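Putative acetyltransferase Ta0821 (Thermoplasma acidophilum DSM 1728, PDB 3C26) probably transfers an acyl group, most likely acetyl from acetyl-CoA as in other members of the GNAT family, to an acceptor that is not known. Local coordinates at residues G43-D46 / D47-K51; D209-G213 / G214-F218. All coordinates share one frame; numbering follows the deposited sequence.

Interaction 1 (G43-D46 / D47-K51)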
loop_
_atom_site.group_PDB
_atom_site.type_symbol
_atom_site.label_atom_id
_atom_site.label_comp_id
_atom_site.label_asym_id
_atom_site.label_seq_id
_atom_site.Cartn_x
_atom_site.Cartn_y
_atom_site.Cartn_z
ATOM N N GLY A 43 -4.611 5.415 -4.903
ATOM C CA GLY A 43 -5.425 5.170 -6.075
ATOM C C GLY A 43 -6.253 6.361 -6.446
ATOM O O GLY A 43 -6.224 7.393 -5.748
ATOM N N THR A 44 -7.042 6.233 -7.516
ATOM C CA THR A 44 -7.757 7.389 -8.046
ATOM C C THR A 44 -9.236 7.182 -8.246
ATOM O O THR A 44 -9.934 8.036 -8.776
ATOM C CB THR A 44 -7.115 7.874 -9.360
ATOM O OG1 THR A 44 -7.299 6.893 -10.376
ATOM C CG2 THR A 44 -5.634 8.163 -9.180
HETATM N N MSE A 45 -9.736 6.057 -7.758
HETATM C CA MSE A 45 -11.156 5.791 -7.863
HETATM C C MSE A 45 -11.997 6.837 -7.126
HETATM O O MSE A 45 -13.065 7.212 -7.573
HETATM C CB MSE A 45 -11.511 4.417 -7.321
HETATM C CG MSE A 45 -12.892 3.993 -7.698
HETATM SE SE MSE A 45 -13.225 2.059 -7.573
HETATM C CE MSE A 45 -12.989 1.788 -5.662
ATOM N N ASP A 46 -11.492 7.311 -6.003
ATOM C CA ASP A 46 -12.228 8.293 -5.185
ATOM C C ASP A 46 -12.359 9.609 -5.898
ATOM O O ASP A 46 -13.399 10.259 -5.820
ATOM C CB ASP A 46 -11.598 8.525 -3.781
ATOM C CG ASP A 46 -12.027 7.467 -2.754
ATOM O OD1 ASP A 46 -13.068 7.662 -2.102
ATOM O OD2 ASP A 46 -11.377 6.406 -2.636
ATOM N N ASP A 47 -11.306 9.988 -6.602
ATOM C CA ASP A 47 -11.285 11.244 -7.321
ATOM C C ASP A 47 -12.197 11.159 -8.532
ATOM O O ASP A 47 -12.770 12.161 -8.964
ATOM C CB ASP A 47 -9.878 11.583 -7.831
ATOM C CG ASP A 47 -8.854 11.748 -6.701
ATOM O OD1 ASP A 47 -9.030 12.582 -5.800
ATOM O OD2 ASP A 47 -7.890 11.003 -6.722
ATOM N N TYR A 48 -12.249 9.970 -9.125
ATOM C CA TYR A 48 -13.137 9.709 -10.258
ATOM C C TYR A 48 -14.572 9.912 -9.794
ATOM O O TYR A 48 -15.320 10.680 -10.350
ATOM C CB TYR A 48 -13.012 8.268 -10.813
ATOM C CG TYR A 48 -14.110 7.971 -11.854
ATOM C CD1 TYR A 48 -14.106 8.582 -13.105
ATOM C CD2 TYR A 48 -15.151 7.100 -11.576
ATOM C CE1 TYR A 48 -15.098 8.330 -14.046
ATOM C CE2 TYR A 48 -16.133 6.831 -12.505
ATOM C CZ TYR A 48 -16.118 7.453 -13.728
ATOM O OH TYR A 48 -17.106 7.166 -14.645
ATOM N N VAL A 49 -14.972 9.144 -8.802
ATOM C CA VAL A 49 -16.357 9.202 -8.318
ATOM C C VAL A 49 -16.696 10.647 -7.851
ATOM O O VAL A 49 -17.812 11.149 -8.037
ATOM C CB VAL A 49 -16.605 8.140 -7.194
ATOM C CG1 VAL A 49 -18.055 8.307 -6.603
ATOM C CG2 VAL A 49 -16.382 6.652 -7.688
ATOM N N ASP A 50 -15.721 11.345 -7.278
ATOM C CA ASP A 50 -15.987 12.692 -6.789
ATOM C C ASP A 50 -16.382 13.545 -8.002
ATOM O O ASP A 50 -17.212 14.431 -7.933
ATOM C CB ASP A 50 -14.767 13.372 -6.197
ATOM C CG ASP A 50 -14.448 12.964 -4.803
ATOM O OD1 ASP A 50 -15.253 12.285 -4.117
ATOM O OD2 ASP A 50 -13.368 13.413 -4.386
ATOM N N LYS A 51 -15.764 13.224 -9.126
ATOM C CA LYS A 51 -15.936 14.040 -10.323
ATOM C C LYS A 51 -17.276 13.821 -11.003
ATOM O O LYS A 51 -17.858 14.741 -11.538
ATOM C CB LYS A 51 -14.767 13.765 -11.291
ATOM C CG LYS A 51 -14.904 14.354 -12.689
ATOM C CD LYS A 51 -13.690 13.946 -13.593
ATOM C CE LYS A 51 -13.758 12.501 -14.100
ATOM N NZ LYS A 51 -12.526 12.148 -14.875
HETATM O O HOH W 1 -6.727 9.851 -4.623
#
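Tyr-48 N donates to Thr-44 O at 3.0 Å and Val-49 N to Met-45 O in an almost straight bond of 178°, the i to i+4 pattern that opens helix 45-58. Asp-50 N continues it to Asp-46 O, and Asp-47 N adds a weak bond to the same Thr-44 O. This is the first turn of an alpha-helix within the GNAT family region, with Thr-44 at the N-cap. Its hydroxyl does not cap the helix. With OG1 between the backbone N and the carbonyl carbon (chi1 67°), it bonds instead to Tyr-242 OH, a use to which a small hydroxyl is well suited in this buried place. Three aspartates crowd the opening turns, where acidic groups would probably be favoured by the helix dipole. Asp-46 OD1 is bonded to Ser-24 OG, and Asp-50 OD1 forms a salt bridge with Arg-91, while Asp-47 turns back toward the preceding loop. On another side, the selenomethionine Met-45 lays its CG 4.4 Å from Val-49 CG2, a loose apolar contact one turn apart. The same CG2 branch comes within 3.4 Å of Met-45 O, and the neighbouring Tyr-48 ring stacks on Trp-179. A water bridges loop and helix, 2.7 Å from both Gly-43 O and Asp-47 OD2.

Interaction 2 (D209-G213 / G214-F218)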
loop_
_atom_site.group_PDB
_atom_site.type_symbol
_atom_site.label_atom_id
_atom_site.label_comp_id
_atom_site.label_asym_id
_atom_site.label_seq_id
_atom_site.Cartn_x
_atom_site.Cartn_y
_atom_site.Cartn_z
ATOM N N ASP A 209 -8.398 8.460 -19.422
ATOM C CA ASP A 209 -9.240 9.515 -18.879
ATOM C C ASP A 209 -8.343 10.615 -18.326
ATOM O O ASP A 209 -7.670 10.457 -17.319
ATOM C CB ASP A 209 -10.174 8.952 -17.781
ATOM C CG ASP A 209 -11.175 9.984 -17.269
ATOM O OD1 ASP A 209 -11.278 11.047 -17.865
ATOM O OD2 ASP A 209 -11.852 9.722 -16.251
ATOM N N ILE A 210 -8.283 11.690 -19.095
ATOM C CA ILE A 210 -7.518 12.880 -18.763
ATOM C C ILE A 210 -8.406 13.725 -17.865
ATOM O O ILE A 210 -9.583 13.979 -18.184
ATOM C CB ILE A 210 -7.242 13.709 -20.005
ATOM C CG1 ILE A 210 -6.385 12.910 -20.989
ATOM C CG2 ILE A 210 -6.652 15.084 -19.626
ATOM C CD1 ILE A 210 -6.135 13.663 -22.265
ATOM N N TYR A 211 -7.852 14.176 -16.746
ATOM C CA TYR A 211 -8.654 14.979 -15.819
ATOM C C TYR A 211 -7.822 16.137 -15.330
ATOM O O TYR A 211 -6.679 16.283 -15.759
ATOM C CB TYR A 211 -9.200 14.124 -14.661
ATOM C CG TYR A 211 -8.131 13.432 -13.815
ATOM C CD1 TYR A 211 -7.585 14.068 -12.706
ATOM C CD2 TYR A 211 -7.689 12.165 -14.113
ATOM C CE1 TYR A 211 -6.620 13.477 -11.948
ATOM C CE2 TYR A 211 -6.687 11.561 -13.362
ATOM C CZ TYR A 211 -6.182 12.216 -12.267
ATOM O OH TYR A 211 -5.202 11.651 -11.490
ATOM N N GLU A 212 -8.416 16.966 -14.479
ATOM C CA GLU A 212 -7.723 18.126 -13.944
ATOM C C GLU A 212 -6.690 17.701 -12.937
ATOM O O GLU A 212 -7.022 17.334 -11.822
ATOM C CB GLU A 212 -8.694 19.136 -13.292
ATOM C CG GLU A 212 -9.727 19.680 -14.203
ATOM C CD GLU A 212 -9.191 20.658 -15.212
ATOM O OE1 GLU A 212 -8.154 21.291 -14.958
ATOM O OE2 GLU A 212 -9.827 20.819 -16.259
ATOM N N GLY A 213 -5.420 17.721 -13.316
ATOM C CA GLY A 213 -4.381 17.295 -12.384
ATOM C C GLY A 213 -3.695 15.961 -12.734
ATOM O O GLY A 213 -2.646 15.605 -12.195
ATOM N N GLY A 214 -4.236 15.260 -13.694
ATOM C CA GLY A 214 -3.623 13.986 -14.101
ATOM C C GLY A 214 -4.350 13.211 -15.162
ATOM O O GLY A 214 -5.217 13.736 -15.847
ATOM N N ILE A 215 -3.963 11.932 -15.275
ATOM C CA ILE A 215 -4.494 11.025 -16.286
ATOM C C ILE A 215 -4.440 9.621 -15.770
ATOM O O ILE A 215 -3.467 9.208 -15.139
ATOM C CB ILE A 215 -3.682 11.052 -17.631
ATOM C CG1 ILE A 215 -3.474 12.477 -18.139
ATOM C CG2 ILE A 215 -4.358 10.207 -18.724
ATOM C CD1 ILE A 215 -2.391 12.597 -19.219
ATOM N N ASP A 216 -5.555 8.922 -15.953
ATOM C CA ASP A 216 -5.636 7.516 -15.643
ATOM C C ASP A 216 -5.659 6.738 -16.963
ATOM O O ASP A 216 -6.335 7.143 -17.908
ATOM C CB ASP A 216 -6.950 7.183 -14.876
ATOM C CG ASP A 216 -7.050 7.831 -13.482
ATOM O OD1 ASP A 216 -6.051 7.951 -12.756
ATOM O OD2 ASP A 216 -8.169 8.205 -13.089
ATOM N N LEU A 217 -4.893 5.645 -17.004
ATOM C CA LEU A 217 -4.833 4.731 -18.125
ATOM C C LEU A 217 -5.070 3.325 -17.665
ATOM O O LEU A 217 -4.414 2.843 -16.755
ATOM C CB LEU A 217 -3.476 4.833 -18.894
ATOM C CG LEU A 217 -3.134 6.288 -19.322
ATOM C CD1 LEU A 217 -2.248 7.003 -18.301
ATOM C CD2 LEU A 217 -2.461 6.300 -20.708
ATOM N N PHE A 218 -6.041 2.678 -18.282
ATOM C CA PHE A 218 -6.349 1.290 -18.025
ATOM C C PHE A 218 -5.822 0.415 -19.157
ATOM O O PHE A 218 -6.342 0.400 -20.277
ATOM C CB PHE A 218 -7.843 1.081 -17.897
ATOM C CG PHE A 218 -8.405 1.575 -16.647
ATOM C CD1 PHE A 218 -8.544 2.934 -16.415
ATOM C CD2 PHE A 218 -8.753 0.682 -15.641
ATOM C CE1 PHE A 218 -9.072 3.387 -15.230
ATOM C CE2 PHE A 218 -9.310 1.139 -14.435
ATOM C CZ PHE A 218 -9.444 2.475 -14.226
HETATM O O HOH W 2 -10.614 8.448 -14.438
HETATM O O HOH W 3 -4.026 9.564 -12.207
#
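The ring of Tyr-211 lies flat over Gly-214 in a beta hairpin closed by a type II turn from Tyr-211 to Gly-214. Gly-214 CA sits 3.9 Å from the ring centroid, a CH-pi contact, and Tyr-211 CE2 reaches to 3.3 Å from Ile-215 N. With CG between the backbone N and the carbonyl carbon (chi1 59°), the ring is brought across to the partner strand; glycine suits the place beneath it, since a CB there would run into the phenol oxygen. Tyr-211 N bonds to Gly-214 O at 2.8 Å, the return bond is weak, and the backbones of Asp-209 and Asp-216 exchange two bonds, N to O each way. Gly-213 takes a positive phi at which a CB would jam against the preceding carbonyl oxygen. Replacing Tyr-211 by an alanine is likely to leave Gly-214 CA without its aromatic cover and the water on Asp-216 OD1 without the phenol oxygen. On this face another water bridges Asp-209 OD2 (2.5 Å) and Asp-216 OD2 (2.8 Å), and would probably ease the carboxylates' repulsion.

Against this tight stack, the other face is looser: exposed Ile-210 lays CG1 4.1 Å from CG2 of buried Ile-215, and Glu-212 at the turn is exposed too. Strand 214-221 is flanked by strand 237-243, to which Ile-215 and Leu-217 bond through their backbones, while helix 45-58 packs against Asp-209 and Tyr-211.

Interaction 1 comes first along the chain, at the start of helix 45-58 in the GNAT family region; interaction 2 follows much later, in the hairpin of strands 204-211 and 214-221. Their centres nevertheless lie about 10 Å apart and they touch directly. Lys-51 NZ forms a salt bridge with Asp-209 OD2 at 2.9 Å, and Thr-44 OG1 probably hydrogen-bonds to Asp-216 OD1 at the same distance. Strand 237-243 is a shared neighbour: it borders strand 214-221, and Thr-44 rests on it. Thus the N-cap of helix 45-58 and a residue about two turns in are fastened to one hairpin, tying the helix start to strands more than 150 residues later in the chain.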